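Local coordinates for protein beta-hexosaminidase LpqI (Mycobacterium tuberculosis H37Rv, PDB 6GFV) that cleaves terminal beta-1,4-linked N-acetylglucosamine from peptidoglycan fragments, a step in recycling of the mycobacterial cell wall, at residues P232-S237 and K244-L249; H185-G190 and V206-V211; G293-L298 and V330-T335. All blocks are in the same frame, centred on the assembly; numbering follows the deposited sequence.

Overall arrangement
Contact 1 lies at the surface, contact 2 is partly buried and contact 3 is buried, and their chemistry differs accordingly. Contact 1 sets a loop against the helix that follows it and is made by van der Waals contact, mostly apolar, with no hydrogen bond between the segments. Contact 2 joins two loops through an arginine, two aspartates and bridging waters. Contact 3 ties the loop leading into strand 297-299 to helix 323-337 with a salt bridge beside a small apolar patch. Contacts 1 and 2 lie on the same side of the chain's centre, with nearest atoms about 5 Å apart but no touch. Contacts 1 and 3 do meet, where Val247 CG1 packs against Gly293 O at 4.0 Å.

Contact 1: P232-S237 and K244-L249; sequences PGLTGS and KAAVNL
Leu234 meets the first turn of helix 244-252 with both methyls of its isopropyl group, and each finds a different surface. Leu234 CD2 lies 3.9 Å from Ala246 CB and is as close to Ala246 CA. CD1 rests instead on the peptide that follows Ala245, with Leu234 CD1 3.8 Å from Ala245 O. The torsions explain this spread: CG stands anti to the backbone N (chi1 -176°), which sends the side chain from the loop to the helix, and chi2 of 66° parts the two methyls over neighbouring residues. Leu249, one turn further along, has nearly the same rotamer, with chi1 179°, and the two leucines meet methyl to methyl, Leu234 CD2 lying 4.3 Å from Leu249 CD2.

Main chain takes part as well, since Ala245 CB sits 3.5 Å from Leu234 O. Beside Leu234, the methyl of Thr235 adds a second touch to Ala246, whose CB lies 3.9 Å from Thr235 CG2. The small alanine is thus met by one methyl from each of two consecutive loop residues. Thr235 divides its branches by character: CG2 faces the helix, while OG1, lodged between its own backbone N and carbonyl carbon, hydrogen-bonds to Glu238 O and Val231 N within the loop. No hydrogen bond crosses between the segments.

Around this patch, Ala246 also touches Ala240, its backbone N is bonded to Ser243 OG, and Leu249 leans on Tyr256. The loop therefore folds back on the helix it leads into. The arrangement belongs to a beta-alpha unit of the TIM barrel of glycoside hydrolase family 3, in which the connection leaving strand 223-230 packs on the start of helix 244-252.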
loop_
_atom_site.group_PDB
_atom_site.type_symbol
_atom_site.label_atom_id
_atom_site.label_comp_id
_atom_site.label_asym_id
_atom_site.label_seq_id
_atom_site.Cartn_x
_atom_site.Cartn_y
_atom_site.Cartn_z
ATOM N N PRO A 232 -17.304 -6.783 12.288
ATOM C CA PRO A 232 -18.718 -6.878 12.688
ATOM C C PRO A 232 -19.425 -5.519 12.647
ATOM O O PRO A 232 -18.958 -4.553 13.241
ATOM C CB PRO A 232 -18.642 -7.433 14.119
ATOM C CG PRO A 232 -17.263 -8.086 14.201
ATOM C CD PRO A 232 -16.390 -7.254 13.343
ATOM N N GLY A 233 -20.524 -5.447 11.905
ATOM C CA GLY A 233 -21.237 -4.199 11.704
ATOM C C GLY A 233 -20.865 -3.441 10.437
ATOM O O GLY A 233 -21.485 -2.434 10.129
ATOM N N LEU A 234 -19.859 -3.923 9.707
ATOM C CA LEU A 234 -19.392 -3.261 8.488
ATOM C C LEU A 234 -19.255 -4.179 7.264
ATOM O O LEU A 234 -19.771 -3.853 6.203
ATOM C CB LEU A 234 -18.046 -2.569 8.744
ATOM C CG LEU A 234 -17.423 -1.742 7.618
ATOM C CD1 LEU A 234 -18.251 -0.498 7.269
ATOM C CD2 LEU A 234 -16.003 -1.339 7.986
ATOM N N THR A 235 -18.560 -5.309 7.408
ATOM C CA THR A 235 -18.211 -6.147 6.256
ATOM C C THR A 235 -18.760 -7.580 6.302
ATOM O O THR A 235 -18.682 -8.295 5.312
ATOM C CB THR A 235 -16.662 -6.250 6.081
ATOM O OG1 THR A 235 -16.126 -7.136 7.065
ATOM C CG2 THR A 235 -16.001 -4.899 6.224
ATOM N N GLY A 236 -19.308 -8.000 7.435
ATOM C CA GLY A 236 -19.791 -9.361 7.573
ATOM C C GLY A 236 -18.637 -10.351 7.613
ATOM O O GLY A 236 -17.709 -10.195 8.397
ATOM N N SER A 237 -18.698 -11.365 6.763
ATOM C CA SER A 237 -17.623 -12.346 6.678
ATOM C C SER A 237 -16.631 -12.064 5.535
ATOM O O SER A 237 -15.818 -12.919 5.186
ATOM C CB SER A 237 -18.210 -13.739 6.512
ATOM O OG SER A 237 -19.109 -13.751 5.426
ATOM N N LYS A 244 -16.510 -3.196 -0.397
ATOM C CA LYS A 244 -16.865 -1.838 -0.789
ATOM C C LYS A 244 -17.398 -1.007 0.377
ATOM O O LYS A 244 -17.208 0.204 0.412
ATOM C CB LYS A 244 -17.902 -1.876 -1.913
ATOM C CG LYS A 244 -18.181 -0.541 -2.554
ATOM C CD LYS A 244 -19.039 -0.711 -3.787
ATOM C CE LYS A 244 -19.037 0.543 -4.610
ATOM N NZ LYS A 244 -20.020 0.467 -5.718
ATOM N N ALA A 245 -18.078 -1.652 1.320
ATOM C CA ALA A 245 -18.578 -0.954 2.500
ATOM C C ALA A 245 -17.418 -0.387 3.319
ATOM O O ALA A 245 -17.479 0.752 3.763
ATOM C CB ALA A 245 -19.441 -1.884 3.354
ATOM N N ALA A 246 -16.352 -1.168 3.499
ATOM C CA ALA A 246 -15.176 -0.691 4.232
ATOM C C ALA A 246 -14.438 0.440 3.495
ATOM O O ALA A 246 -14.097 1.447 4.088
ATOM C CB ALA A 246 -14.206 -1.866 4.529
ATOM N N VAL A 247 -14.181 0.279 2.206
ATOM C CA VAL A 247 -13.515 1.349 1.457
ATOM C C VAL A 247 -14.407 2.601 1.439
ATOM O O VAL A 247 -13.924 3.692 1.670
ATOM C CB VAL A 247 -13.158 0.908 0.040
ATOM C CG1 VAL A 247 -12.517 2.032 -0.728
ATOM C CG2 VAL A 247 -12.209 -0.288 0.095
ATOM N N ASN A 248 -15.714 2.439 1.234
ATOM C CA ASN A 248 -16.628 3.604 1.262
ATOM C C ASN A 248 -16.592 4.385 2.589
ATOM O O ASN A 248 -16.688 5.597 2.576
ATOM C CB ASN A 248 -18.070 3.167 0.939
ATOM C CG ASN A 248 -18.333 3.087 -0.562
ATOM O OD1 ASN A 248 -17.477 3.413 -1.360
ATOM N ND2 ASN A 248 -19.510 2.641 -0.938
ATOM N N LEU A 249 -16.445 3.706 3.727
ATOM C CA LEU A 249 -16.266 4.400 5.008
ATOM C C LEU A 249 -15.023 5.293 5.012
ATOM O O LEU A 249 -15.051 6.427 5.499
ATOM C CB LEU A 249 -16.163 3.407 6.163
ATOM C CG LEU A 249 -15.951 3.987 7.573
ATOM C CD1 LEU A 249 -17.104 4.909 7.974
ATOM C CD2 LEU A 249 -15.764 2.875 8.613
#

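Contact 2: H185-G190 and V206-V211; sequences HGRGSG and VGDDLV
Arg187 reaches across to Asp208 and Asp209, and the two acids meet different parts of it. Asp208 OD2 lies over one face of the guanidinium, 3.1 Å from Arg187 NH2 and 3.2 Å from Arg187 CZ. Because the oxygen lies well out of the guanidinium plane, no N-H points at it and the salt bridge rests on charge alone; the two planes are 72° apart. Asp209 stays nearer the aliphatic part: its OD2 is 3.3 Å from Arg187 CD, and its salt bridge to NE is long. The bend of the arginine chain at chi2 (110°) lets it pass both acids, while NE itself hydrogen-bonds to Val138 O.

Asp209 OD2 also receives hydrogen bonds from two waters, each of which accepts one from the backbone, at Gly186 N and Arg187 N. These amides belong to a type I turn, His185 to Gly188. Further out, His185 bonds to Ser192 OG and meets His181, a probable substrate-binding residue, edge-to-face. The salt-bridge network thus braces the loop between strand 176-182 and strand 197-198 against the loop before helix 211-216; in family 3 N-acetylglucosaminidases the former carries the catalytic histidine, here probably His193.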
loop_
_atom_site.group_PDB
_atom_site.type_symbol
_atom_site.label_atom_id
_atom_site.label_comp_id
_atom_site.label_asym_id
_atom_site.label_seq_id
_atom_site.Cartn_x
_atom_site.Cartn_y
_atom_site.Cartn_z
ATOM N N HIS A 185 -5.873 -3.485 12.842
ATOM C CA HIS A 185 -5.422 -4.870 13.027
ATOM C C HIS A 185 -4.990 -5.180 14.456
ATOM O O HIS A 185 -4.766 -6.325 14.796
ATOM C CB HIS A 185 -4.228 -5.156 12.090
ATOM C CG HIS A 185 -4.089 -6.584 11.673
ATOM N ND1 HIS A 185 -4.143 -7.637 12.562
ATOM C CD2 HIS A 185 -3.889 -7.132 10.451
ATOM C CE1 HIS A 185 -3.972 -8.770 11.905
ATOM N NE2 HIS A 185 -3.813 -8.490 10.622
ATOM N N GLY A 186 -4.817 -4.148 15.266
ATOM C CA GLY A 186 -4.211 -4.297 16.577
ATOM C C GLY A 186 -4.859 -5.283 17.532
ATOM O O GLY A 186 -4.167 -5.964 18.293
ATOM N N ARG A 187 -6.188 -5.363 17.509
ATOM C CA ARG A 187 -6.879 -6.328 18.357
ATOM C C ARG A 187 -7.564 -7.429 17.536
ATOM O O ARG A 187 -8.553 -7.986 17.965
ATOM C CB ARG A 187 -7.893 -5.615 19.261
ATOM C CG ARG A 187 -7.273 -4.572 20.187
ATOM C CD ARG A 187 -7.681 -3.160 19.758
ATOM N NE ARG A 187 -6.973 -2.068 20.432
ATOM C CZ ARG A 187 -7.248 -1.634 21.662
ATOM N NH1 ARG A 187 -8.197 -2.219 22.381
ATOM N NH2 ARG A 187 -6.568 -0.625 22.183
ATOM N N GLY A 188 -7.022 -7.744 16.362
ATOM C CA GLY A 188 -7.549 -8.811 15.528
ATOM C C GLY A 188 -7.521 -10.177 16.199
ATOM O O GLY A 188 -6.772 -10.397 17.147
ATOM N N SER A 189 -8.345 -11.099 15.715
ATOM C CA SER A 189 -8.467 -12.416 16.333
ATOM C C SER A 189 -7.301 -13.359 16.019
ATOM O O SER A 189 -7.189 -14.427 16.621
ATOM C CB SER A 189 -9.760 -13.070 15.894
ATOM O OG SER A 189 -9.764 -13.245 14.495
ATOM N N GLY A 190 -6.429 -12.970 15.091
ATOM C CA GLY A 190 -5.280 -13.800 14.742
ATOM C C GLY A 190 -4.316 -13.169 13.747
ATOM O O GLY A 190 -4.145 -11.952 13.722
ATOM N N VAL A 206 -14.477 2.750 16.096
ATOM C CA VAL A 206 -14.696 4.182 15.894
ATOM C C VAL A 206 -14.156 5.031 17.053
ATOM O O VAL A 206 -13.672 6.139 16.845
ATOM C CB VAL A 206 -16.200 4.499 15.697
ATOM C CG1 VAL A 206 -16.449 5.996 15.748
ATOM C CG2 VAL A 206 -16.720 3.906 14.398
ATOM N N GLY A 207 -14.216 4.497 18.264
ATOM C CA GLY A 207 -13.734 5.211 19.429
ATOM C C GLY A 207 -12.301 4.898 19.838
ATOM O O GLY A 207 -11.798 5.447 20.803
ATOM N N ASP A 208 -11.632 4.030 19.092
ATOM C CA ASP A 208 -10.301 3.574 19.476
ATOM C C ASP A 208 -9.390 3.400 18.253
ATOM O O ASP A 208 -8.634 4.295 17.908
ATOM C CB ASP A 208 -10.414 2.258 20.258
ATOM C CG ASP A 208 -9.136 1.892 21.001
ATOM O OD1 ASP A 208 -8.096 2.511 20.758
ATOM O OD2 ASP A 208 -9.165 0.967 21.826
ATOM N N ASP A 209 -9.504 2.266 17.572
ATOM C CA ASP A 209 -8.551 1.921 16.510
ATOM C C ASP A 209 -8.544 2.923 15.355
ATOM O O ASP A 209 -7.525 3.126 14.732
ATOM C CB ASP A 209 -8.841 0.514 15.975
ATOM C CG ASP A 209 -8.821 -0.544 17.075
ATOM O OD1 ASP A 209 -9.583 -0.397 18.057
ATOM O OD2 ASP A 209 -8.055 -1.521 16.959
ATOM N N LEU A 210 -9.688 3.559 15.099
ATOM C CA LEU A 210 -9.843 4.450 13.954
ATOM C C LEU A 210 -9.472 5.898 14.252
ATOM O O LEU A 210 -9.346 6.699 13.340
ATOM C CB LEU A 210 -11.286 4.374 13.437
ATOM C CG LEU A 210 -11.587 3.108 12.624
ATOM C CD1 LEU A 210 -13.088 2.874 12.357
ATOM C CD2 LEU A 210 -10.801 3.147 11.321
ATOM N N VAL A 211 -9.300 6.232 15.528
ATOM C CA VAL A 211 -9.006 7.611 15.932
ATOM C C VAL A 211 -7.712 8.232 15.303
ATOM O O VAL A 211 -7.748 9.377 14.869
ATOM C CB VAL A 211 -8.940 7.713 17.475
ATOM C CG1 VAL A 211 -8.405 9.069 17.916
ATOM C CG2 VAL A 211 -10.336 7.453 18.078
HETATM O O HOH W 1 -5.805 -1.377 15.484
HETATM O O HOH W 2 -8.341 -4.042 15.978
#

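Contact 3: G293-L298 and V330-T335; sequences GADIAL and VVRVAT
Asp295 and Arg332 are brought together by matching first torsions, for in each CG stands anti to the carbonyl carbon and beside the backbone N (chi1 -53° and -76°). The arginine then runs extended from CG to NE and passes across the carboxylate at about a right angle, Arg332 CD 3.3 Å from Asp295 OD2, before its end reaches the other oxygen. There Arg332 NH1 donates to the syn lone pair of Asp295 OD1 at 2.9 Å, a moderately bent bond (146°) that approaches the guanidinium at its edge, slightly out of plane.

Water 3 completes a bridge to the loop, accepting from Arg332 NH1 (2.7 Å) and donating to Gly293 O (3.2 Å). Gly293, with positive phi, is the C-prime residue of the Schellman motif that ends helix 282-292. Beside the polar pair, Ile296 CD1 touches Val333 CG1 at 3.9 Å, a small apolar contact between the same two segments.

The carboxylate has further partners: OD1 bonds to Ser329 OG, while OD2 takes Val265 N and a salt bridge from Arg251. Arg332 has a second acid of its own, Asp262. Held by two arginines, a hydroxyl and a backbone amide, the buried Asp295 is probably ionised, its charge balanced where helix 323-337 meets the entry to a barrel strand.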
loop_
_atom_site.group_PDB
_atom_site.type_symbol
_atom_site.label_atom_id
_atom_site.label_comp_id
_atom_site.label_asym_id
_atom_site.label_seq_id
_atom_site.Cartn_x
_atom_site.Cartn_y
_atom_site.Cartn_z
ATOM N N GLY A 293 -13.171 -0.574 -4.656
ATOM C CA GLY A 293 -12.748 0.807 -4.733
ATOM C C GLY A 293 -11.280 1.050 -4.392
ATOM O O GLY A 293 -10.861 2.185 -4.316
ATOM N N ALA A 294 -10.507 -0.011 -4.173
ATOM C CA ALA A 294 -9.059 0.119 -4.051
ATOM C C ALA A 294 -8.482 0.611 -5.375
ATOM O O ALA A 294 -8.995 0.267 -6.434
ATOM C CB ALA A 294 -8.429 -1.219 -3.645
ATOM N N ASP A 295 -7.433 1.418 -5.320
ATOM C CA ASP A 295 -6.766 1.896 -6.536
ATOM C C ASP A 295 -5.587 0.998 -6.979
ATOM O O ASP A 295 -5.249 0.941 -8.156
ATOM C CB ASP A 295 -6.269 3.330 -6.342
ATOM C CG ASP A 295 -7.366 4.284 -5.862
ATOM O OD1 ASP A 295 -8.323 4.491 -6.620
ATOM O OD2 ASP A 295 -7.243 4.839 -4.747
ATOM N N ILE A 296 -4.954 0.343 -6.016
ATOM C CA ILE A 296 -3.796 -0.517 -6.267
ATOM C C ILE A 296 -4.059 -1.902 -5.722
ATOM O O ILE A 296 -4.377 -2.062 -4.542
ATOM C CB ILE A 296 -2.496 0.031 -5.618
ATOM C CG1 ILE A 296 -2.029 1.303 -6.315
ATOM C CG2 ILE A 296 -1.387 -1.012 -5.654
ATOM C CD1 ILE A 296 -1.735 1.102 -7.755
ATOM N N ALA A 297 -3.971 -2.889 -6.607
ATOM C CA ALA A 297 -4.035 -4.293 -6.234
ATOM C C ALA A 297 -2.610 -4.857 -6.125
ATOM O O ALA A 297 -1.876 -4.906 -7.102
ATOM C CB ALA A 297 -4.831 -5.081 -7.238
ATOM N N LEU A 298 -2.259 -5.301 -4.927
ATOM C CA LEU A 298 -0.902 -5.676 -4.576
ATOM C C LEU A 298 -0.758 -7.174 -4.310
ATOM O O LEU A 298 -1.575 -7.755 -3.598
ATOM C CB LEU A 298 -0.472 -4.893 -3.339
ATOM C CG LEU A 298 0.877 -5.211 -2.703
ATOM C CD1 LEU A 298 1.993 -4.606 -3.525
ATOM C CD2 LEU A 298 0.931 -4.700 -1.282
ATOM N N VAL A 330 -7.120 5.332 -12.085
ATOM C CA VAL A 330 -5.963 5.720 -12.890
ATOM C C VAL A 330 -5.555 7.170 -12.622
ATOM O O VAL A 330 -4.368 7.492 -12.602
ATOM C CB VAL A 330 -6.204 5.531 -14.414
ATOM C CG1 VAL A 330 -5.087 6.193 -15.222
ATOM C CG2 VAL A 330 -6.294 4.049 -14.762
ATOM N N VAL A 331 -6.534 8.032 -12.377
ATOM C CA VAL A 331 -6.252 9.436 -12.078
ATOM C C VAL A 331 -5.579 9.572 -10.719
ATOM O O VAL A 331 -4.663 10.366 -10.549
ATOM C CB VAL A 331 -7.544 10.302 -12.121
ATOM C CG1 VAL A 331 -7.271 11.719 -11.629
ATOM C CG2 VAL A 331 -8.122 10.321 -13.531
ATOM N N ARG A 332 -6.022 8.772 -9.760
ATOM C CA ARG A 332 -5.428 8.785 -8.433
ATOM C C ARG A 332 -3.977 8.318 -8.470
ATOM O O ARG A 332 -3.128 8.850 -7.765
ATOM C CB ARG A 332 -6.240 7.911 -7.473
ATOM C CG ARG A 332 -7.524 8.543 -7.027
ATOM C CD ARG A 332 -8.055 7.881 -5.784
ATOM N NE ARG A 332 -9.407 8.333 -5.477
ATOM C CZ ARG A 332 -10.505 7.661 -5.802
ATOM N NH1 ARG A 332 -10.411 6.504 -6.424
ATOM N NH2 ARG A 332 -11.698 8.136 -5.481
ATOM N N VAL A 333 -3.681 7.335 -9.310
ATOM C CA VAL A 333 -2.327 6.822 -9.315
ATOM C C VAL A 333 -1.407 7.792 -10.074
ATOM O O VAL A 333 -0.268 7.997 -9.670
ATOM C CB VAL A 333 -2.260 5.373 -9.875
ATOM C CG1 VAL A 333 -3.184 4.468 -9.076
ATOM C CG2 VAL A 333 -2.621 5.313 -11.315
ATOM N N ALA A 334 -1.916 8.455 -11.112
ATOM C CA ALA A 334 -1.120 9.482 -11.779
ATOM C C ALA A 334 -0.726 10.591 -10.800
ATOM O O ALA A 334 0.418 11.045 -10.791
ATOM C CB ALA A 334 -1.876 10.064 -12.976
ATOM N N THR A 335 -1.681 11.013 -9.980
ATOM C CA THR A 335 -1.489 12.069 -8.997
ATOM C C THR A 335 -0.445 11.634 -7.981
ATOM O O THR A 335 0.424 12.404 -7.601
ATOM C CB THR A 335 -2.832 12.428 -8.253
ATOM O OG1 THR A 335 -3.822 12.861 -9.188
ATOM C CG2 THR A 335 -2.621 13.514 -7.234
HETATM O O HOH W 3 -11.706 4.107 -6.678
#